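PDB 2QDE: mandelate racemase/muconate lactonizing enzyme family protein from Azoarcus sp., which belongs to the enolase superfamily, pairing an N-terminal alpha+beta capping domain with a TIM-barrel-like domain that holds a barium ion in the model. Local coordinates for residues 302-307 / 365-370; 36-41 / 109-114; 204-209 / 233-238; 58-63 / 101-106; 9-14 / 372-377. All coordinates share one frame; numbering follows the deposited sequence.

Contact 1: 302-307 / 365-370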
# COMPACT_ATOMS: atom_id res chain seq x y z
N SER A 302 -20.60 -30.59 -28.38
CA SER A 302 -21.06 -30.68 -29.76
C SER A 302 -20.91 -29.35 -30.48
O SER A 302 -20.39 -28.38 -29.93
CB SER A 302 -22.53 -31.07 -29.78
OG SER A 302 -23.31 -30.02 -29.23
N GLY A 303 -21.38 -29.31 -31.73
CA GLY A 303 -21.33 -28.08 -32.50
C GLY A 303 -22.23 -27.06 -31.84
O GLY A 303 -22.07 -25.85 -32.04
N LEU A 304 -23.19 -27.54 -31.05
CA LEU A 304 -24.09 -26.64 -30.35
C LEU A 304 -23.35 -26.00 -29.18
O LEU A 304 -23.51 -24.81 -28.92
CB LEU A 304 -25.33 -27.38 -29.84
CG LEU A 304 -26.33 -26.49 -29.07
CD1 LEU A 304 -26.74 -25.31 -29.95
CD2 LEU A 304 -27.56 -27.28 -28.67
N GLU A 305 -22.55 -26.79 -28.48
CA GLU A 305 -21.78 -26.27 -27.35
C GLU A 305 -20.81 -25.19 -27.85
O GLU A 305 -20.60 -24.18 -27.18
CB GLU A 305 -20.98 -27.41 -26.69
CG GLU A 305 -20.17 -27.03 -25.45
CD GLU A 305 -18.84 -26.35 -25.77
OE1 GLU A 305 -18.23 -26.66 -26.82
OE2 GLU A 305 -18.39 -25.51 -24.95
N ALA A 306 -20.25 -25.40 -29.03
CA ALA A 306 -19.29 -24.43 -29.58
C ALA A 306 -19.92 -23.14 -30.09
O ALA A 306 -19.24 -22.11 -30.16
CB ALA A 306 -18.49 -25.09 -30.69
N SER A 307 -21.20 -23.17 -30.43
CA SER A 307 -21.88 -21.99 -30.98
C SER A 307 -21.92 -20.68 -30.19
O SER A 307 -21.58 -19.63 -30.73
CB SER A 307 -23.29 -22.36 -31.41
OG SER A 307 -23.24 -23.19 -32.55
N LEU A 365 -28.57 -19.26 -32.51
CA LEU A 365 -27.23 -19.87 -32.49
C LEU A 365 -26.93 -20.53 -33.84
O LEU A 365 -25.81 -20.98 -34.07
CB LEU A 365 -27.12 -20.89 -31.36
CG LEU A 365 -27.12 -20.32 -29.94
CD1 LEU A 365 -27.29 -21.43 -28.93
CD2 LEU A 365 -25.81 -19.55 -29.70
N GLY A 366 -27.94 -20.58 -34.71
CA GLY A 366 -27.77 -21.17 -36.02
C GLY A 366 -27.51 -22.66 -36.07
O GLY A 366 -26.80 -23.14 -36.95
N ILE A 367 -28.09 -23.40 -35.12
CA ILE A 367 -27.91 -24.85 -35.05
C ILE A 367 -29.23 -25.62 -35.20
O ILE A 367 -30.26 -25.23 -34.65
CB ILE A 367 -27.26 -25.26 -33.70
CG1 ILE A 367 -25.88 -24.61 -33.57
CG2 ILE A 367 -27.17 -26.78 -33.60
CD1 ILE A 367 -24.87 -25.09 -34.58
N GLU A 368 -29.16 -26.73 -35.93
CA GLU A 368 -30.30 -27.62 -36.17
C GLU A 368 -29.95 -28.95 -35.51
O GLU A 368 -28.99 -29.61 -35.90
CB GLU A 368 -30.50 -27.86 -37.66
CG GLU A 368 -30.59 -26.60 -38.49
CD GLU A 368 -32.00 -26.07 -38.57
OE1 GLU A 368 -32.69 -26.05 -37.53
OE2 GLU A 368 -32.41 -25.66 -39.68
N LEU A 369 -30.73 -29.34 -34.51
CA LEU A 369 -30.46 -30.59 -33.80
C LEU A 369 -30.90 -31.86 -34.52
O LEU A 369 -31.96 -31.91 -35.14
CB LEU A 369 -31.11 -30.58 -32.41
CG LEU A 369 -30.43 -29.83 -31.26
CD1 LEU A 369 -31.23 -30.05 -29.99
CD2 LEU A 369 -29.00 -30.32 -31.08
N ASN A 370 -30.06 -32.88 -34.44
CA ASN A 370 -30.40 -34.17 -35.01
C ASN A 370 -31.17 -34.80 -33.84
O ASN A 370 -30.57 -35.40 -32.95
CB ASN A 370 -29.12 -34.97 -35.30
CG ASN A 370 -29.41 -36.35 -35.85
OD1 ASN A 370 -30.44 -36.94 -35.55
ND2 ASN A 370 -28.48 -36.88 -36.64
O HOH W 1 -23.50 -21.73 -35.03
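L304 lies at the centre of this contact, its two methyl branches shared among three residues of 365-370. Its CG is anti to the backbone N (chi1 179°), which swings the branch end nearer to 365-370 than its CB direction alone would suggest. CD1 sits against the root of I367, 3.8 Å from I367 CG1, with the two side chains crossing obliquely, and also meets the L365 tip, with L304 CD1 4.0 Å from L365 CD1. CD2 turns to L369, whose side chain runs across it at about a right angle. I47 of strand 45-49 touches both L304 and L369, so the first helical turn of the barrel domain's helix 303-315 and the irregular segment 365-370 meet next to the sheet of the N-terminal capping domain, a domain interface of the enolase-superfamily fold. S302 is the N-cap of this helix: its OG accepts from L304 N at 3.1 Å and more weakly from E305 N. One turn later, S307 points at the other segment with OG beside its own backbone N (chi1 -71°). That hydroxyl donates to G303 O at 3.0 Å, in the carbonyl plane, while I367 CG1 and CD1 lie against the oxygen. A water donates to S307 OG at 2.9 Å and to L365 O at 2.6 Å, bridging the segments where no direct hydrogen bond joins them.

Contact 2: 36-41 / 109-114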
# COMPACT_ATOMS: atom_id res chain seq x y z
N LEU A 36 -30.47 -28.09 -23.13
CA LEU A 36 -31.60 -27.33 -22.63
C LEU A 36 -32.50 -26.86 -23.75
O LEU A 36 -32.04 -26.47 -24.82
CB LEU A 36 -31.10 -26.10 -21.86
CG LEU A 36 -32.14 -25.06 -21.42
CD1 LEU A 36 -33.08 -25.67 -20.39
CD2 LEU A 36 -31.42 -23.85 -20.83
N LYS A 37 -33.80 -26.91 -23.50
CA LYS A 37 -34.77 -26.44 -24.47
C LYS A 37 -35.75 -25.53 -23.76
O LYS A 37 -36.39 -25.94 -22.79
CB LYS A 37 -35.53 -27.59 -25.13
CG LYS A 37 -34.73 -28.36 -26.16
CD LYS A 37 -35.59 -29.43 -26.83
CE LYS A 37 -34.77 -30.28 -27.80
NZ LYS A 37 -35.58 -31.39 -28.40
N LEU A 38 -35.85 -24.29 -24.23
CA LEU A 38 -36.78 -23.33 -23.66
C LEU A 38 -37.88 -23.14 -24.70
O LEU A 38 -37.70 -22.44 -25.70
CB LEU A 38 -36.08 -21.99 -23.39
CG LEU A 38 -34.92 -21.98 -22.39
CD1 LEU A 38 -34.50 -20.54 -22.14
CD2 LEU A 38 -35.34 -22.65 -21.08
N HIS A 39 -39.02 -23.79 -24.46
CA HIS A 39 -40.15 -23.72 -25.37
C HIS A 39 -40.98 -22.46 -25.19
O HIS A 39 -41.37 -22.13 -24.07
CB HIS A 39 -41.07 -24.93 -25.18
CG HIS A 39 -40.40 -26.24 -25.43
ND1 HIS A 39 -39.59 -26.86 -24.50
CD2 HIS A 39 -40.42 -27.06 -26.51
CE1 HIS A 39 -39.13 -27.99 -25.00
NE2 HIS A 39 -39.63 -28.14 -26.22
N SER A 40 -41.27 -21.76 -26.28
CA SER A 40 -42.09 -20.55 -26.21
C SER A 40 -43.53 -20.89 -26.61
O SER A 40 -43.81 -21.98 -27.13
CB SER A 40 -41.56 -19.48 -27.16
OG SER A 40 -41.90 -19.77 -28.49
N ASP A 41 -44.44 -19.95 -26.38
CA ASP A 41 -45.85 -20.15 -26.70
C ASP A 41 -46.18 -19.91 -28.17
O ASP A 41 -47.32 -20.09 -28.59
CB ASP A 41 -46.72 -19.27 -25.81
CG ASP A 41 -46.33 -17.81 -25.87
OD1 ASP A 41 -45.25 -17.50 -26.41
OD2 ASP A 41 -47.11 -16.97 -25.37
N PHE A 109 -27.55 -19.19 -22.94
CA PHE A 109 -27.33 -19.62 -24.32
C PHE A 109 -28.66 -19.82 -25.05
O PHE A 109 -28.82 -19.37 -26.19
CB PHE A 109 -26.55 -20.93 -24.39
CG PHE A 109 -25.16 -20.87 -23.80
CD1 PHE A 109 -24.51 -19.64 -23.63
CD2 PHE A 109 -24.51 -22.04 -23.42
CE1 PHE A 109 -23.22 -19.59 -23.09
CE2 PHE A 109 -23.22 -22.00 -22.88
CZ PHE A 109 -22.58 -20.77 -22.71
N ALA A 110 -29.59 -20.51 -24.39
CA ALA A 110 -30.90 -20.79 -24.98
C ALA A 110 -31.75 -19.53 -25.11
O ALA A 110 -32.59 -19.43 -26.00
CB ALA A 110 -31.65 -21.85 -24.15
N LEU A 111 -31.54 -18.56 -24.23
CA LEU A 111 -32.31 -17.32 -24.31
C LEU A 111 -31.87 -16.56 -25.56
O LEU A 111 -32.71 -16.08 -26.32
CB LEU A 111 -32.10 -16.47 -23.05
CG LEU A 111 -32.89 -16.91 -21.81
CD1 LEU A 111 -32.36 -16.20 -20.57
CD2 LEU A 111 -34.37 -16.61 -22.02
N HIS A 112 -30.56 -16.46 -25.77
CA HIS A 112 -30.05 -15.75 -26.95
C HIS A 112 -30.49 -16.45 -28.23
O HIS A 112 -30.80 -15.80 -29.22
CB HIS A 112 -28.52 -15.68 -26.93
CG HIS A 112 -27.97 -14.61 -26.03
ND1 HIS A 112 -27.82 -14.79 -24.67
CD2 HIS A 112 -27.56 -13.35 -26.30
CE1 HIS A 112 -27.32 -13.68 -24.14
NE2 HIS A 112 -27.16 -12.79 -25.11
N ASP A 113 -30.49 -17.78 -28.21
CA ASP A 113 -30.91 -18.54 -29.38
C ASP A 113 -32.37 -18.22 -29.69
O ASP A 113 -32.72 -17.91 -30.83
CB ASP A 113 -30.75 -20.04 -29.13
CG ASP A 113 -31.19 -20.88 -30.31
OD1 ASP A 113 -30.65 -20.67 -31.42
OD2 ASP A 113 -32.07 -21.75 -30.13
N LEU A 114 -33.21 -18.28 -28.67
CA LEU A 114 -34.63 -18.00 -28.82
C LEU A 114 -34.91 -16.57 -29.26
O LEU A 114 -35.80 -16.33 -30.08
CB LEU A 114 -35.36 -18.31 -27.51
CG LEU A 114 -36.88 -18.17 -27.47
CD1 LEU A 114 -37.52 -18.90 -28.65
CD2 LEU A 114 -37.38 -18.74 -26.14
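A110 is the first residue of 109-114 to meet the strand, and its methyl is the centre of the contact. CB points at the strand and rests against L38, 3.7 Å from L38 CG and about as close to L38 CD1, while L36 CD2 reaches the same methyl at 3.9 Å. The two leucines approach it with different torsions: L36 has CG anti to the backbone N (chi1 172°), L38 has CG beside it (chi1 -61°). The CB of L111 leaves the helix obliquely to the strand, but the branch end comes nearer, and L111 CD2 lies 3.9 Å from L38 CD1 where the side chains cross obliquely. D113 turns its carboxylate to K117, I47 N and L365 N. One turn after A110, L114 extends from the helix, CG anti to N, and sets CD2 3.7 Å from L38 O; its CD1 packs on S40 CB, whose hydroxyl is bonded to L44 O. The axes of strand 36-40 and helix 109-114 come within 8.4 Å and cross at -42°, as helix 101-119 lies on the antiparallel sheet of the N-terminal capping domain. With no hydrogen bond passing between the segments, helix and strand are held together here by van der Waals packing of aliphatic groups.

Contact 3: 204-209 / 233-238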
# COMPACT_ATOMS: atom_id res chain seq x y z
N GLN A 204 6.81 -26.04 -6.32
CA GLN A 204 6.75 -26.85 -7.54
C GLN A 204 6.76 -25.94 -8.76
O GLN A 204 7.49 -26.18 -9.72
CB GLN A 204 5.45 -27.67 -7.58
CG GLN A 204 5.48 -29.03 -6.88
CD GLN A 204 4.17 -29.79 -7.09
OE1 GLN A 204 3.09 -29.27 -6.79
NE2 GLN A 204 4.26 -31.01 -7.60
N ALA A 205 5.93 -24.91 -8.73
CA ALA A 205 5.82 -23.97 -9.84
C ALA A 205 7.16 -23.31 -10.17
O ALA A 205 7.59 -23.31 -11.31
CB ALA A 205 4.77 -22.90 -9.53
N LEU A 206 7.81 -22.77 -9.15
CA LEU A 206 9.09 -22.10 -9.33
C LEU A 206 10.11 -23.03 -10.00
O LEU A 206 10.71 -22.68 -11.02
CB LEU A 206 9.60 -21.62 -7.97
CG LEU A 206 10.69 -20.55 -7.96
CD1 LEU A 206 10.37 -19.48 -8.99
CD2 LEU A 206 10.80 -19.95 -6.57
N THR A 207 10.30 -24.22 -9.44
CA THR A 207 11.26 -25.18 -9.97
C THR A 207 10.99 -25.64 -11.40
O THR A 207 11.88 -25.64 -12.24
CB THR A 207 11.34 -26.43 -9.08
OG1 THR A 207 11.68 -26.05 -7.75
CG2 THR A 207 12.40 -27.39 -9.62
N THR A 208 9.75 -26.04 -11.66
CA THR A 208 9.40 -26.53 -12.98
C THR A 208 9.46 -25.44 -14.04
O THR A 208 10.02 -25.65 -15.11
CB THR A 208 8.00 -27.15 -12.98
OG1 THR A 208 7.95 -28.17 -11.97
CG2 THR A 208 7.69 -27.79 -14.33
N ILE A 209 8.89 -24.27 -13.74
CA ILE A 209 8.91 -23.19 -14.70
C ILE A 209 10.35 -22.82 -15.05
O ILE A 209 10.67 -22.60 -16.22
CB ILE A 209 8.15 -21.95 -14.17
CG1 ILE A 209 6.68 -22.32 -13.97
CG2 ILE A 209 8.27 -20.80 -15.16
CD1 ILE A 209 5.84 -21.23 -13.36
N ALA A 233 1.13 -13.79 -8.13
CA ALA A 233 1.88 -12.55 -8.21
C ALA A 233 3.32 -12.84 -7.79
O ALA A 233 4.26 -12.47 -8.49
CB ALA A 233 1.27 -11.49 -7.29
N ARG A 234 3.49 -13.54 -6.67
CA ARG A 234 4.83 -13.87 -6.17
C ARG A 234 5.64 -14.68 -7.19
O ARG A 234 6.87 -14.57 -7.25
CB ARG A 234 4.73 -14.64 -4.85
CG ARG A 234 6.06 -14.76 -4.12
CD ARG A 234 6.02 -15.83 -3.04
NE ARG A 234 4.88 -15.67 -2.15
CZ ARG A 234 3.89 -16.55 -2.04
NH1 ARG A 234 3.91 -17.66 -2.77
NH2 ARG A 234 2.89 -16.33 -1.20
N LEU A 235 4.95 -15.50 -7.98
CA LEU A 235 5.60 -16.33 -8.99
C LEU A 235 6.09 -15.44 -10.12
O LEU A 235 7.21 -15.60 -10.61
CB LEU A 235 4.62 -17.37 -9.54
CG LEU A 235 5.19 -18.43 -10.49
CD1 LEU A 235 6.26 -19.23 -9.77
CD2 LEU A 235 4.07 -19.36 -10.95
N ARG A 236 5.24 -14.51 -10.54
CA ARG A 236 5.59 -13.59 -11.62
C ARG A 236 6.85 -12.80 -11.25
O ARG A 236 7.54 -12.29 -12.13
CB ARG A 236 4.43 -12.62 -11.90
CG ARG A 236 3.18 -13.30 -12.42
CD ARG A 236 2.13 -12.31 -12.93
NE ARG A 236 2.68 -11.44 -13.97
CZ ARG A 236 3.16 -10.23 -13.75
NH1 ARG A 236 3.14 -9.72 -12.53
NH2 ARG A 236 3.71 -9.54 -14.74
N GLY A 237 7.14 -12.72 -9.96
CA GLY A 237 8.32 -11.99 -9.51
C GLY A 237 9.57 -12.85 -9.47
O GLY A 237 10.66 -12.34 -9.20
N LYS A 238 9.43 -14.15 -9.72
CA LYS A 238 10.58 -15.05 -9.69
C LYS A 238 10.85 -15.73 -11.03
O LYS A 238 11.89 -16.37 -11.20
CB LYS A 238 10.38 -16.14 -8.62
CG LYS A 238 10.11 -15.64 -7.20
CD LYS A 238 11.13 -14.61 -6.72
CE LYS A 238 12.54 -15.15 -6.62
NZ LYS A 238 13.45 -14.13 -5.99
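Segments 204-209 and 233-238 come nearest in backbone at L206 and L235, whose CA atoms are 6.8 Å apart. L235 makes three of the four residue contacts: with CG anti to its backbone N (chi1 -173°), its branch extends to helix 202-212 and spreads its two methyls there. CD2 meets I209 tip to tip, 3.5 Å from I209 CD1, and also touches A205 CB at 3.9 Å. L235 CD1 turns to the backbone at L206 N and lies 4.2 Å from L206 CD1. That leucine, likewise anti at chi1, pushes its CD1 onto K238 CB at 3.4 Å, a carbon pair tighter than ordinary van der Waals contact. Beyond CB the lysine chain bends at chi2 and chi3 and leads away, and its NZ donates to V239 O of a neighbouring subunit, while L206 packs on P242 of that neighbouring subunit. Helices 202-212 and 229-236 follow successive strands of the TIM-barrel-like domain, and I243 of strand 243-245 touches both I209 and L235. No hydrogen bond passes between the segments and the side-chain contacts are aliphatic, whereas the polar end of K238 serves the subunit interface, so one residue joins the packing of neighbouring barrel helices to the assembly.

Contact 4: 58-63 / 101-106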
# COMPACT_ATOMS: atom_id res chain seq x y z
N ARG A 58 -15.27 -26.89 -12.82
CA ARG A 58 -16.49 -26.13 -12.58
C ARG A 58 -17.23 -26.57 -11.30
O ARG A 58 -17.81 -25.75 -10.60
CB ARG A 58 -17.42 -26.25 -13.79
CG ARG A 58 -18.68 -25.39 -13.75
CD ARG A 58 -18.39 -23.95 -14.13
NE ARG A 58 -17.61 -23.25 -13.12
CZ ARG A 58 -18.07 -22.90 -11.92
NH1 ARG A 58 -19.33 -23.19 -11.57
NH2 ARG A 58 -17.27 -22.28 -11.06
N GLY A 59 -17.21 -27.87 -11.01
CA GLY A 59 -17.90 -28.36 -9.83
C GLY A 59 -19.38 -28.66 -10.06
O GLY A 59 -20.11 -28.94 -9.10
N GLU A 60 -19.82 -28.59 -11.31
CA GLU A 60 -21.22 -28.87 -11.62
C GLU A 60 -21.38 -30.21 -12.32
O GLU A 60 -20.48 -30.69 -13.01
CB GLU A 60 -21.81 -27.73 -12.45
CG GLU A 60 -21.88 -26.42 -11.66
CD GLU A 60 -22.35 -25.23 -12.48
OE1 GLU A 60 -23.53 -25.21 -12.89
OE2 GLU A 60 -21.52 -24.31 -12.71
N THR A 61 -22.54 -30.83 -12.14
CA THR A 61 -22.82 -32.13 -12.73
C THR A 61 -24.13 -32.08 -13.50
O THR A 61 -24.86 -31.09 -13.45
CB THR A 61 -22.97 -33.22 -11.66
OG1 THR A 61 -24.08 -32.90 -10.81
CG2 THR A 61 -21.69 -33.33 -10.82
N GLN A 62 -24.42 -33.16 -14.21
CA GLN A 62 -25.66 -33.24 -14.97
C GLN A 62 -26.82 -32.97 -14.03
O GLN A 62 -27.68 -32.15 -14.33
CB GLN A 62 -25.84 -34.63 -15.58
CG GLN A 62 -24.92 -34.93 -16.73
CD GLN A 62 -25.24 -36.28 -17.34
OE1 GLN A 62 -25.31 -37.28 -16.62
NE2 GLN A 62 -25.46 -36.31 -18.65
N ASP A 63 -26.82 -33.65 -12.88
CA ASP A 63 -27.90 -33.47 -11.91
C ASP A 63 -27.92 -32.07 -11.29
O ASP A 63 -28.99 -31.53 -11.05
CB ASP A 63 -27.82 -34.57 -10.83
CG ASP A 63 -28.18 -35.96 -11.38
OD1 ASP A 63 -28.69 -36.04 -12.53
OD2 ASP A 63 -27.97 -36.98 -10.68
N ASN A 101 -22.48 -21.39 -12.25
CA ASN A 101 -22.20 -20.67 -13.48
C ASN A 101 -22.54 -21.42 -14.76
O ASN A 101 -23.07 -20.83 -15.70
CB ASN A 101 -20.73 -20.24 -13.51
CG ASN A 101 -20.37 -19.32 -12.36
OD1 ASN A 101 -20.72 -19.58 -11.21
ND2 ASN A 101 -19.68 -18.23 -12.66
N GLN A 102 -22.23 -22.72 -14.82
CA GLN A 102 -22.51 -23.49 -16.03
C GLN A 102 -24.01 -23.64 -16.29
O GLN A 102 -24.45 -23.61 -17.44
CB GLN A 102 -21.84 -24.86 -15.96
CG GLN A 102 -22.06 -25.74 -17.18
CD GLN A 102 -21.13 -26.94 -17.20
OE1 GLN A 102 -20.70 -27.42 -16.15
NE2 GLN A 102 -20.82 -27.44 -18.39
N ALA A 103 -24.78 -23.82 -15.22
CA ALA A 103 -26.23 -23.95 -15.33
C ALA A 103 -26.80 -22.62 -15.82
O ALA A 103 -27.66 -22.60 -16.70
CB ALA A 103 -26.82 -24.31 -13.97
N LYS A 104 -26.32 -21.53 -15.24
CA LYS A 104 -26.77 -20.20 -15.62
C LYS A 104 -26.40 -19.93 -17.08
O LYS A 104 -27.20 -19.39 -17.85
CB LYS A 104 -26.13 -19.12 -14.74
CG LYS A 104 -26.57 -19.14 -13.28
CD LYS A 104 -25.71 -18.17 -12.46
CE LYS A 104 -26.19 -18.07 -11.02
NZ LYS A 104 -25.25 -17.31 -10.16
N ALA A 105 -25.18 -20.31 -17.45
CA ALA A 105 -24.70 -20.11 -18.82
C ALA A 105 -25.61 -20.83 -19.81
O ALA A 105 -25.95 -20.29 -20.86
CB ALA A 105 -23.28 -20.62 -18.95
N THR A 106 -25.98 -22.06 -19.48
CA THR A 106 -26.84 -22.85 -20.35
C THR A 106 -28.17 -22.15 -20.62
O THR A 106 -28.65 -22.15 -21.75
CB THR A 106 -27.09 -24.22 -19.72
OG1 THR A 106 -25.83 -24.89 -19.54
CG2 THR A 106 -27.97 -25.07 -20.63
O HOH W 2 -19.03 -28.96 -14.57
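The N-terminus of helix 101-119, in the capping domain of this enolase-superfamily fold, is gripped by the carboxylate of E60. E60 extends toward the helix, CG beside its own backbone N, and each oxygen takes one backbone N-H through its syn lone pair. Q102 N donates to OE2 at 2.7 Å and 161°, and A103 N donates to OE1 at 3.0 Å and 142°. The buried negative charge would probably be steadied by the helix dipole as well as by R58, whose salt bridge uses the remaining, anti lone pair of OE2. The R58 chain bends at chi2 and chi3 to bring this about; N101 CB lies over one guanidinium face. A water lies within hydrogen-bonding distance of both E60 O and Q102 OE1, while Q102 NE2 bonds A50 O. N101 ND2 reaches K273 O and E251 in the barrel domain, and G59 O accepts from N100 of a neighbouring subunit. R58 NH1 lies 2.7 Å from E60 OE2, which is only 2° out of the guanidinium plane.

Contact 5: 9-14 / 372-377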
# COMPACT_ATOMS: atom_id res chain seq x y z
N GLU A 9 -37.18 -27.71 -20.65
CA GLU A 9 -36.76 -29.10 -20.78
C GLU A 9 -35.25 -29.30 -20.75
O GLU A 9 -34.51 -28.69 -21.52
CB GLU A 9 -37.33 -29.67 -22.09
CG GLU A 9 -36.70 -30.97 -22.55
CD GLU A 9 -37.30 -31.47 -23.85
OE1 GLU A 9 -37.88 -30.65 -24.59
OE2 GLU A 9 -37.18 -32.69 -24.13
N VAL A 10 -34.80 -30.18 -19.85
CA VAL A 10 -33.38 -30.49 -19.71
C VAL A 10 -33.12 -31.96 -20.02
O VAL A 10 -33.66 -32.85 -19.35
CB VAL A 10 -32.88 -30.19 -18.28
CG1 VAL A 10 -31.41 -30.53 -18.16
CG2 VAL A 10 -33.12 -28.73 -17.95
N ILE A 11 -32.29 -32.21 -21.03
CA ILE A 11 -31.96 -33.56 -21.48
C ILE A 11 -30.53 -33.96 -21.14
O ILE A 11 -29.58 -33.33 -21.61
CB ILE A 11 -32.11 -33.67 -23.02
CG1 ILE A 11 -33.47 -33.11 -23.45
CG2 ILE A 11 -31.94 -35.11 -23.46
CD1 ILE A 11 -33.58 -32.92 -24.94
N PRO A 12 -30.36 -35.03 -20.34
CA PRO A 12 -29.02 -35.48 -19.98
C PRO A 12 -28.44 -36.38 -21.08
O PRO A 12 -29.03 -37.41 -21.42
CB PRO A 12 -29.26 -36.24 -18.68
CG PRO A 12 -30.59 -36.89 -18.95
CD PRO A 12 -31.40 -35.78 -19.61
N ILE A 13 -27.30 -35.99 -21.64
CA ILE A 13 -26.68 -36.79 -22.68
C ILE A 13 -25.25 -37.22 -22.36
O ILE A 13 -24.55 -36.59 -21.56
CB ILE A 13 -26.66 -36.05 -24.05
CG1 ILE A 13 -25.94 -34.71 -23.92
CG2 ILE A 13 -28.09 -35.84 -24.56
CD1 ILE A 13 -25.62 -34.06 -25.27
N SER A 14 -24.83 -38.31 -22.98
CA SER A 14 -23.49 -38.83 -22.81
C SER A 14 -22.94 -39.07 -24.22
O SER A 14 -23.46 -39.91 -24.95
CB SER A 14 -23.51 -40.14 -22.02
OG SER A 14 -23.93 -39.93 -20.68
N ASP A 372 -33.19 -37.49 -33.42
CA ASP A 372 -33.07 -38.90 -33.11
C ASP A 372 -31.71 -39.26 -32.51
O ASP A 372 -31.63 -40.13 -31.65
CB ASP A 372 -33.42 -39.77 -34.34
CG ASP A 372 -32.89 -39.20 -35.63
OD1 ASP A 372 -31.67 -39.34 -35.88
OD2 ASP A 372 -33.69 -38.62 -36.42
N LEU A 373 -30.65 -38.58 -32.94
CA LEU A 373 -29.33 -38.84 -32.39
C LEU A 373 -29.34 -38.41 -30.93
O LEU A 373 -28.74 -39.07 -30.07
CB LEU A 373 -28.25 -38.07 -33.15
CG LEU A 373 -26.82 -38.13 -32.59
CD1 LEU A 373 -26.35 -39.57 -32.48
CD2 LEU A 373 -25.89 -37.33 -33.50
N VAL A 374 -30.02 -37.31 -30.65
CA VAL A 374 -30.11 -36.82 -29.28
C VAL A 374 -30.73 -37.92 -28.41
O VAL A 374 -30.22 -38.24 -27.34
CB VAL A 374 -30.97 -35.56 -29.19
CG1 VAL A 374 -31.36 -35.29 -27.75
CG2 VAL A 374 -30.19 -34.37 -29.74
N ARG A 375 -31.83 -38.49 -28.88
CA ARG A 375 -32.48 -39.56 -28.13
C ARG A 375 -31.52 -40.73 -27.92
O ARG A 375 -31.51 -41.32 -26.84
CB ARG A 375 -33.74 -40.04 -28.85
CG ARG A 375 -34.95 -39.16 -28.62
CD ARG A 375 -36.20 -39.80 -29.20
NE ARG A 375 -36.24 -39.71 -30.66
CZ ARG A 375 -36.55 -38.61 -31.34
NH1 ARG A 375 -36.85 -37.49 -30.69
NH2 ARG A 375 -36.55 -38.62 -32.66
N ARG A 376 -30.72 -41.05 -28.93
CA ARG A 376 -29.78 -42.15 -28.81
C ARG A 376 -28.66 -41.88 -27.80
O ARG A 376 -28.09 -42.82 -27.24
CB ARG A 376 -29.15 -42.50 -30.17
CG ARG A 376 -30.09 -43.24 -31.12
CD ARG A 376 -29.34 -43.84 -32.31
NE ARG A 376 -28.95 -42.84 -33.30
CZ ARG A 376 -29.80 -42.25 -34.14
NH1 ARG A 376 -31.10 -42.57 -34.11
NH2 ARG A 376 -29.36 -41.35 -35.01
N LEU A 377 -28.35 -40.61 -27.56
CA LEU A 377 -27.27 -40.26 -26.64
C LEU A 377 -27.70 -39.98 -25.20
O LEU A 377 -26.85 -39.68 -24.36
CB LEU A 377 -26.47 -39.07 -27.17
CG LEU A 377 -25.74 -39.23 -28.51
CD1 LEU A 377 -24.87 -38.00 -28.77
CD2 LEU A 377 -24.86 -40.47 -28.52
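E9 and V10 open the segment without touching the helix, E9 pairing in backbone with K37 and V10 turning its side chain to helix 62-78. I11 is the first to face 372-377: its CB points to the helix, and CD1 reaches V374 CG1 at 4.3 Å, a loose apolar contact. P12 turns its ring away, onto Q62 of helix 62-78. I13 comes back to the helix side, with CG1 flanked by both the backbone N and the carbonyl carbon (chi1 57°) and CG2 beside N. Its CB lies 4.3 Å from L377 CB, and its CG2 lies near V374 O. I13 CA is also 3.3 Å from L377 O, in a CA-H...O contact. At S14 the backbone takes over: S14 N donates to L377 O at 2.8 Å, nearly straight at 167° and almost along the C=O axis. The S14 hydroxyl turns elsewhere, bonded to D32 and T379, while L377 packs its CB and CD2 alongside S14 O. Strand 9-14 and helix 372-377 cross at 75°, with axes 7.7 Å apart, so that the helix, near the C-terminal end of the chain, packs across the antiparallel sheet of the N-terminal capping domain. The one main-chain hydrogen bond between these segments thus ties L377 to the strand, and the isoleucine, valine and leucine side chains supply the apolar part.

Overall arrangement
Contacts 1, 2, 4 and 5 cluster in and beside the capping domain, and contact 3 stands apart on the barrel, its centre about 40 Å from that of contact 1. Contacts 2 and 4 share helix 101-119 and touch where L36 CD2 lies 3.4 Å from T106 O. Contacts 2 and 5 use neighbouring strands of one sheet, K37 N lying 2.8 Å from E9 O. Q62 NE2 of contact 4 packs 3.1 Å from I13 O of contact 5. D113 of contact 2 reaches contact 1, with D113 OD1 2.7 Å from L365 N, a probable hydrogen bond. The barium ion, held by D195, N197, E221 and D246, is about 11 Å from the R58 side chain of contact 4 and about 14 Å from the L235 side chain of contact 3.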